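Local atomic coordinates of heavy-metal chelation domain-containing protein (PDB entry 3NPG), a protein that is of unknown function but probably takes part in heavy-metal chelation. Residues L6-K11 against K73-N78; Y58-E63 against I79-L84; E69-A74 against V86-A91. One frame throughout, in Å; residues are numbered along the deposited sequence.

Contact 1: L6-K11 against K73-N78; sequences LLSRIK and KADSLN
Asp75 faces two donors of the N-terminal helix at once, one for each carboxylate oxygen. The OG of Ser8 lies 2.6 Å from OD2 of Asp75 and donates from above the carboxylate plane, while NZ of Lys11 forms a salt bridge of 3.1 Å with OD1 of Asp75, on its syn side and tilted out of the plane. Asp75 CG sits between the backbone N and the carbonyl carbon (chi1 58°), a crowded position from which the carboxylate meets both donors. Beyond CG the lysine chain runs extended and crosses the aspartate side chain at about a right angle. Beside this polar pair the contact turns apolar: Lys11 CB packs on Ala74 CB, and Leu7 brings CG to 4.2 Å from the same methyl, with CD2 near Ala74 O. An alanine in place of Asp75 would probably leave Ser8 OG without its acceptor here and Lys11 with Asp72, its stronger partner, as the remaining carboxylate mate. The backbone of Asp75 is also hydrogen-bonded to Met2, and further along this loop between helices 67-72 and 79-96 Ser76 OG accepts from the backbone N of Asn78, an ST turn. The five touching residues are all buried, and the lysine charge is probably balanced by Asp75 and by Asp72 of the preceding helix, which would be likely to favour the ionised forms and to hold helix 6-17 to this loop.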
# COMPACT_ATOMS: atom_id res chain seq x y z
N LEU A 6 25.70 3.22 -9.28
CA LEU A 6 26.75 2.28 -8.91
C LEU A 6 26.47 0.94 -9.62
O LEU A 6 27.40 0.26 -10.06
CB LEU A 6 26.77 2.08 -7.38
CG LEU A 6 27.77 1.06 -6.82
CD1 LEU A 6 29.19 1.46 -7.16
CD2 LEU A 6 27.61 0.91 -5.33
N LEU A 7 25.17 0.62 -9.82
CA LEU A 7 24.72 -0.60 -10.50
C LEU A 7 25.11 -0.58 -11.99
O LEU A 7 25.27 -1.64 -12.60
CB LEU A 7 23.20 -0.73 -10.35
CG LEU A 7 22.61 -2.13 -10.49
CD1 LEU A 7 23.38 -3.14 -9.66
CD2 LEU A 7 21.16 -2.13 -10.09
N SER A 8 25.30 0.62 -12.57
CA SER A 8 25.73 0.77 -13.96
C SER A 8 27.21 0.43 -14.10
O SER A 8 27.64 -0.03 -15.15
CB SER A 8 25.46 2.18 -14.45
OG SER A 8 25.34 2.22 -15.86
N ARG A 9 27.98 0.66 -13.02
CA ARG A 9 29.42 0.36 -13.01
C ARG A 9 29.66 -1.11 -12.69
O ARG A 9 30.59 -1.72 -13.23
CB ARG A 9 30.16 1.27 -12.01
CG ARG A 9 30.04 2.76 -12.36
CD ARG A 9 30.95 3.64 -11.51
NE ARG A 9 30.49 3.75 -10.12
CZ ARG A 9 29.59 4.64 -9.71
NH1 ARG A 9 29.02 5.47 -10.57
NH2 ARG A 9 29.23 4.68 -8.43
N ILE A 10 28.79 -1.70 -11.82
CA ILE A 10 28.87 -3.13 -11.46
C ILE A 10 28.56 -4.02 -12.67
O ILE A 10 29.27 -5.00 -12.89
CB ILE A 10 27.96 -3.46 -10.23
CG1 ILE A 10 28.43 -2.68 -8.97
CG2 ILE A 10 27.92 -4.98 -9.96
CD1 ILE A 10 27.44 -2.66 -7.81
N LYS A 11 27.54 -3.64 -13.48
CA LYS A 11 27.17 -4.43 -14.66
C LYS A 11 28.29 -4.46 -15.71
O LYS A 11 28.48 -5.49 -16.37
CB LYS A 11 25.83 -3.94 -15.28
CG LYS A 11 25.93 -2.63 -16.04
CD LYS A 11 24.91 -2.56 -17.14
CE LYS A 11 25.05 -1.29 -17.94
NZ LYS A 11 24.08 -1.24 -19.06
N LYS A 73 20.69 -4.86 -18.63
CA LYS A 73 19.44 -4.25 -18.17
C LYS A 73 19.39 -4.08 -16.63
O LYS A 73 18.32 -3.86 -16.08
CB LYS A 73 18.23 -5.08 -18.66
CG LYS A 73 18.10 -5.17 -20.18
CD LYS A 73 17.56 -3.89 -20.79
CE LYS A 73 17.51 -3.96 -22.29
NZ LYS A 73 16.55 -4.99 -22.76
N ALA A 74 20.56 -4.15 -15.96
CA ALA A 74 20.62 -3.98 -14.50
C ALA A 74 20.38 -2.53 -14.09
O ALA A 74 19.82 -2.30 -13.02
CB ALA A 74 21.97 -4.44 -13.98
N ASP A 75 20.78 -1.56 -14.93
CA ASP A 75 20.59 -0.14 -14.63
C ASP A 75 19.34 0.43 -15.34
O ASP A 75 19.24 1.64 -15.57
CB ASP A 75 21.85 0.68 -14.99
CG ASP A 75 22.28 0.57 -16.45
OD1 ASP A 75 21.83 -0.37 -17.14
OD2 ASP A 75 23.10 1.41 -16.89
N SER A 76 18.36 -0.46 -15.65
CA SER A 76 17.12 -0.08 -16.33
C SER A 76 16.17 0.67 -15.40
O SER A 76 16.23 0.49 -14.19
CB SER A 76 16.42 -1.31 -16.90
OG SER A 76 15.15 -1.00 -17.46
N LEU A 77 15.27 1.49 -15.97
CA LEU A 77 14.24 2.18 -15.19
C LEU A 77 13.14 1.19 -14.81
O LEU A 77 12.38 1.43 -13.87
CB LEU A 77 13.66 3.37 -15.98
CG LEU A 77 14.41 4.71 -15.84
CD1 LEU A 77 15.69 4.71 -16.65
CD2 LEU A 77 13.53 5.85 -16.27
N ASN A 78 13.07 0.06 -15.54
CA ASN A 78 12.10 -1.00 -15.30
C ASN A 78 12.62 -1.92 -14.19
O ASN A 78 13.68 -2.54 -14.36
CB ASN A 78 11.87 -1.80 -16.60
CG ASN A 78 10.69 -2.74 -16.56
OD1 ASN A 78 10.38 -3.37 -15.54
ND2 ASN A 78 10.07 -2.93 -17.71

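Contact 2: Y58-E63 against I79-L84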
# COMPACT_ATOMS: atom_id res chain seq x y z
N TYR A 58 3.73 -4.70 -15.85
CA TYR A 58 4.37 -5.98 -16.12
C TYR A 58 4.82 -6.06 -17.57
O TYR A 58 4.16 -6.69 -18.40
CB TYR A 58 3.45 -7.16 -15.73
CG TYR A 58 3.38 -7.37 -14.23
CD1 TYR A 58 4.43 -7.98 -13.54
CD2 TYR A 58 2.31 -6.89 -13.49
CE1 TYR A 58 4.39 -8.12 -12.15
CE2 TYR A 58 2.26 -7.03 -12.10
CZ TYR A 58 3.31 -7.64 -11.44
OH TYR A 58 3.26 -7.78 -10.07
N THR A 59 5.92 -5.35 -17.88
CA THR A 59 6.49 -5.28 -19.23
C THR A 59 7.99 -5.60 -19.20
O THR A 59 8.64 -5.38 -18.18
CB THR A 59 6.23 -3.89 -19.85
OG1 THR A 59 6.73 -2.89 -18.97
CG2 THR A 59 4.75 -3.64 -20.14
N ASN A 60 8.53 -6.11 -20.33
CA ASN A 60 9.96 -6.41 -20.45
C ASN A 60 10.43 -6.23 -21.90
O ASN A 60 9.87 -6.85 -22.81
CB ASN A 60 10.27 -7.82 -19.93
CG ASN A 60 11.70 -8.01 -19.45
OD1 ASN A 60 12.66 -7.60 -20.11
ND2 ASN A 60 11.87 -8.66 -18.32
N SER A 61 11.44 -5.36 -22.12
CA SER A 61 11.97 -5.08 -23.46
C SER A 61 12.83 -6.24 -24.00
O SER A 61 13.07 -6.31 -25.21
CB SER A 61 12.77 -3.79 -23.46
OG SER A 61 13.85 -3.85 -22.54
N ILE A 62 13.29 -7.15 -23.10
CA ILE A 62 14.10 -8.31 -23.49
C ILE A 62 13.27 -9.29 -24.35
O ILE A 62 12.26 -9.82 -23.89
CB ILE A 62 14.74 -9.01 -22.25
CG1 ILE A 62 15.72 -8.05 -21.53
CG2 ILE A 62 15.44 -10.31 -22.64
CD1 ILE A 62 16.01 -8.40 -20.06
N GLU A 63 13.68 -9.48 -25.61
CA GLU A 63 13.01 -10.39 -26.53
C GLU A 63 13.72 -11.74 -26.55
O GLU A 63 13.08 -12.78 -26.39
CB GLU A 63 12.92 -9.79 -27.94
CG GLU A 63 12.10 -8.50 -28.02
CD GLU A 63 10.64 -8.64 -27.62
OE1 GLU A 63 10.01 -9.66 -27.99
OE2 GLU A 63 10.12 -7.71 -26.97
N ILE A 79 11.90 -1.99 -13.06
CA ILE A 79 12.30 -2.82 -11.90
C ILE A 79 12.43 -4.33 -12.27
O ILE A 79 13.34 -5.00 -11.78
CB ILE A 79 11.36 -2.57 -10.67
CG1 ILE A 79 11.80 -3.40 -9.43
CG2 ILE A 79 9.88 -2.81 -11.01
CD1 ILE A 79 13.12 -2.98 -8.81
N ILE A 80 11.54 -4.83 -13.18
CA ILE A 80 11.59 -6.22 -13.64
C ILE A 80 12.93 -6.50 -14.35
O ILE A 80 13.57 -7.52 -14.07
CB ILE A 80 10.37 -6.57 -14.55
CG1 ILE A 80 9.04 -6.23 -13.85
CG2 ILE A 80 10.41 -8.04 -14.99
CD1 ILE A 80 7.83 -6.32 -14.73
N GLU A 81 13.36 -5.57 -15.22
CA GLU A 81 14.63 -5.68 -15.94
C GLU A 81 15.84 -5.55 -14.98
O GLU A 81 16.84 -6.24 -15.17
CB GLU A 81 14.72 -4.64 -17.06
CG GLU A 81 13.73 -4.89 -18.19
CD GLU A 81 13.69 -3.82 -19.26
OE1 GLU A 81 14.60 -2.96 -19.28
OE2 GLU A 81 12.75 -3.84 -20.09
N ARG A 82 15.73 -4.67 -13.94
CA ARG A 82 16.78 -4.50 -12.93
C ARG A 82 16.95 -5.76 -12.09
O ARG A 82 18.08 -6.21 -11.88
CB ARG A 82 16.46 -3.32 -11.99
CG ARG A 82 16.85 -1.97 -12.54
CD ARG A 82 17.17 -0.98 -11.42
NE ARG A 82 16.04 -0.79 -10.49
CZ ARG A 82 15.03 0.04 -10.71
NH1 ARG A 82 14.95 0.73 -11.85
NH2 ARG A 82 14.06 0.17 -9.81
N THR A 83 15.82 -6.30 -11.55
CA THR A 83 15.84 -7.49 -10.69
C THR A 83 16.44 -8.70 -11.42
O THR A 83 17.31 -9.37 -10.87
CB THR A 83 14.44 -7.76 -10.11
OG1 THR A 83 13.88 -6.53 -9.66
CG2 THR A 83 14.48 -8.77 -8.98
N LEU A 84 16.04 -8.92 -12.70
CA LEU A 84 16.60 -10.00 -13.53
C LEU A 84 18.10 -9.77 -13.82
O LEU A 84 18.87 -10.72 -13.88
CB LEU A 84 15.82 -10.15 -14.85
CG LEU A 84 14.50 -10.93 -14.77
CD1 LEU A 84 13.58 -10.57 -15.92
CD2 LEU A 84 14.76 -12.44 -14.75
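Ile80, one residue into helix 79-96, is the first residue of the helix to touch the loop 58-63. Its CD1 reaches 3.7 Å from Tyr58 CA and lies 4.0 Å from CD1 of the tyrosine ring, the two side chains crossing at about a right angle; the same methyl also packs against the carbonyl oxygen of Thr59. The other branch, CG2, is anti to the backbone N (CG1 at chi1 -54°) and meets the amide nitrogen of Asn60. Glu81 follows and carries the polar grip. Its chain extends beyond CG, and OE2 accepts two bonds from one residue: the backbone N of Ser61 at 2.9 Å, nearly straight at 170° and on the anti side, and Ser61 OG at 2.7 Å from OE2, well above the carboxylate plane. Both donors come from the same face of that plane. The other oxygen, OE1, is bonded to Ser76 OG. On the way out, Glu81 CG passes 3.5 Å from Asn60 OD1, an oxygen already engaged by the backbone N of Ile62 in an Asx turn. One helical turn after Ile80, Leu84 places CD1 3.5 Å from Asn60 ND2, whose hydrogen bond goes to the backbone oxygen of Leu232 of a third subunit. That leucine also packs on Ile62, Ile80 and Leu84, so the loop lies at a subunit interface. Lys73 NZ bonds to Ser61 OG as well. The chemistry implies a divided task: the carboxylate fixes the backbone of the loop at Ser61 and, through its second oxygen, links it to Ser76, while the isoleucine and leucine methyls pack beside an amide that is turned to the neighbouring subunit.

Contact 3: E69-A74 against V86-A91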
# COMPACT_ATOMS: atom_id res chain seq x y z
N GLU A 69 22.50 -9.92 -22.01
CA GLU A 69 21.30 -9.07 -22.17
C GLU A 69 20.70 -8.74 -20.80
O GLU A 69 20.34 -7.59 -20.55
CB GLU A 69 20.26 -9.78 -23.06
CG GLU A 69 19.00 -8.95 -23.35
CD GLU A 69 19.16 -7.86 -24.39
OE1 GLU A 69 20.00 -8.02 -25.31
OE2 GLU A 69 18.38 -6.88 -24.34
N PHE A 70 20.64 -9.75 -19.89
CA PHE A 70 20.12 -9.56 -18.53
C PHE A 70 20.96 -8.57 -17.76
O PHE A 70 20.42 -7.60 -17.22
CB PHE A 70 20.05 -10.91 -17.78
CG PHE A 70 18.85 -11.79 -18.11
CD1 PHE A 70 17.86 -11.35 -18.97
CD2 PHE A 70 18.71 -13.04 -17.52
CE1 PHE A 70 16.76 -12.15 -19.27
CE2 PHE A 70 17.61 -13.85 -17.82
CZ PHE A 70 16.64 -13.40 -18.69
N ILE A 71 22.31 -8.76 -17.76
CA ILE A 71 23.25 -7.88 -17.04
C ILE A 71 23.22 -6.44 -17.56
O ILE A 71 23.30 -5.50 -16.76
CB ILE A 71 24.70 -8.48 -17.03
CG1 ILE A 71 24.71 -9.91 -16.44
CG2 ILE A 71 25.67 -7.56 -16.26
CD1 ILE A 71 25.99 -10.70 -16.69
N ASP A 72 23.06 -6.26 -18.88
CA ASP A 72 23.00 -4.92 -19.48
C ASP A 72 21.77 -4.14 -18.97
O ASP A 72 21.83 -2.91 -18.86
CB ASP A 72 22.99 -5.01 -21.01
CG ASP A 72 23.02 -3.66 -21.70
OD1 ASP A 72 23.89 -2.83 -21.34
OD2 ASP A 72 22.18 -3.43 -22.60
N LYS A 73 20.69 -4.86 -18.63
CA LYS A 73 19.44 -4.25 -18.17
C LYS A 73 19.39 -4.08 -16.63
O LYS A 73 18.32 -3.86 -16.08
CB LYS A 73 18.23 -5.08 -18.66
CG LYS A 73 18.10 -5.17 -20.18
CD LYS A 73 17.56 -3.89 -20.79
CE LYS A 73 17.51 -3.96 -22.29
NZ LYS A 73 16.55 -4.99 -22.76
N ALA A 74 20.56 -4.15 -15.96
CA ALA A 74 20.62 -3.98 -14.50
C ALA A 74 20.38 -2.53 -14.09
O ALA A 74 19.82 -2.30 -13.02
CB ALA A 74 21.97 -4.44 -13.98
N VAL A 86 20.27 -7.89 -11.77
CA VAL A 86 20.99 -8.09 -10.50
C VAL A 86 21.11 -9.60 -10.18
O VAL A 86 22.18 -10.06 -9.79
CB VAL A 86 20.33 -7.29 -9.34
CG1 VAL A 86 20.93 -7.68 -7.99
CG2 VAL A 86 20.46 -5.79 -9.58
N ALA A 87 20.02 -10.38 -10.42
CA ALA A 87 20.04 -11.84 -10.23
C ALA A 87 21.07 -12.49 -11.15
O ALA A 87 21.74 -13.44 -10.75
CB ALA A 87 18.66 -12.43 -10.49
N ALA A 88 21.24 -11.94 -12.37
CA ALA A 88 22.24 -12.41 -13.34
C ALA A 88 23.66 -12.03 -12.91
O ALA A 88 24.57 -12.83 -13.08
CB ALA A 88 21.94 -11.85 -14.72
N ILE A 89 23.84 -10.80 -12.36
CA ILE A 89 25.15 -10.36 -11.83
C ILE A 89 25.56 -11.27 -10.67
O ILE A 89 26.71 -11.70 -10.60
CB ILE A 89 25.11 -8.85 -11.41
CG1 ILE A 89 24.93 -7.93 -12.63
CG2 ILE A 89 26.38 -8.46 -10.61
CD1 ILE A 89 24.62 -6.49 -12.29
N ASN A 90 24.59 -11.61 -9.79
CA ASN A 90 24.81 -12.51 -8.67
C ASN A 90 25.12 -13.93 -9.15
O ASN A 90 25.96 -14.60 -8.55
CB ASN A 90 23.61 -12.51 -7.73
CG ASN A 90 23.39 -11.19 -7.02
OD1 ASN A 90 24.31 -10.38 -6.86
ND2 ASN A 90 22.18 -10.97 -6.55
N ALA A 91 24.47 -14.38 -10.24
CA ALA A 91 24.71 -15.70 -10.82
C ALA A 91 26.16 -15.83 -11.28
O ALA A 91 26.84 -16.79 -10.92
CB ALA A 91 23.77 -15.94 -11.99
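Two consecutive helices, 67-72 and 79-96, joined by a short loop, pack against each other in the part of the chain that matches the putative heavy-metal chelation family, and this contact is the apolar seam between them. Ala88 faces Ile71, their CA atoms 5.9 Å apart. The methyl CB of Ala88 is shared by two neighbours on the first helix: it lies 3.7 Å from Phe70 CB, and Ile71 CG1 reaches it at 3.8 Å. It sits at the edge of the Phe70 ring, near the ring plane, and the phenylalanine directs its ring onward to meet Phe26 edge-to-face and to pack on Val35 of strand 32-38. Ile71 has its CG2 anti to the backbone N, and this branch touches CG1 of Ile89 at 3.7 Å, the two isoleucines crossing obliquely. Ile71 also packs on Lys11, Ala14 and Met15 of helix 6-17, so the seam also carries a third helix. Just past helix 67-72, Lys73 NZ forms a salt bridge with Glu69 OE2, one turn back in the sequence, meeting that oxygen nearly along its C-O axis. All six residues that touch across the seam are buried, and the side-chain packing is apolar. At the end of the first segment, where the chain has left the helix, Ala74 takes over from Ile71: its CB stands 3.8 Å from CD1 of Ile89.

In the fold
The three contacts lie on one side of the chain's centre, with centres about 8 Å apart for contacts 1 and 3, 11 Å for contacts 2 and 3, and 12 Å for contacts 1 and 2. Along the chain the order is helix 6-17, the loop 58-63, helix 67-72, the connecting turn and helix 79-96, whose successive portions serve contacts 2 and 3. Contacts 1 and 3 share Lys73 and Ala74, and Lys11 joins them through Asp72. Ser76 is bonded to Glu81 and Arg82, linking contacts 1 and 2. Segments distant in sequence are thereby gathered around helix 79-96, uniting the N-terminal helix with a loop at a subunit interface.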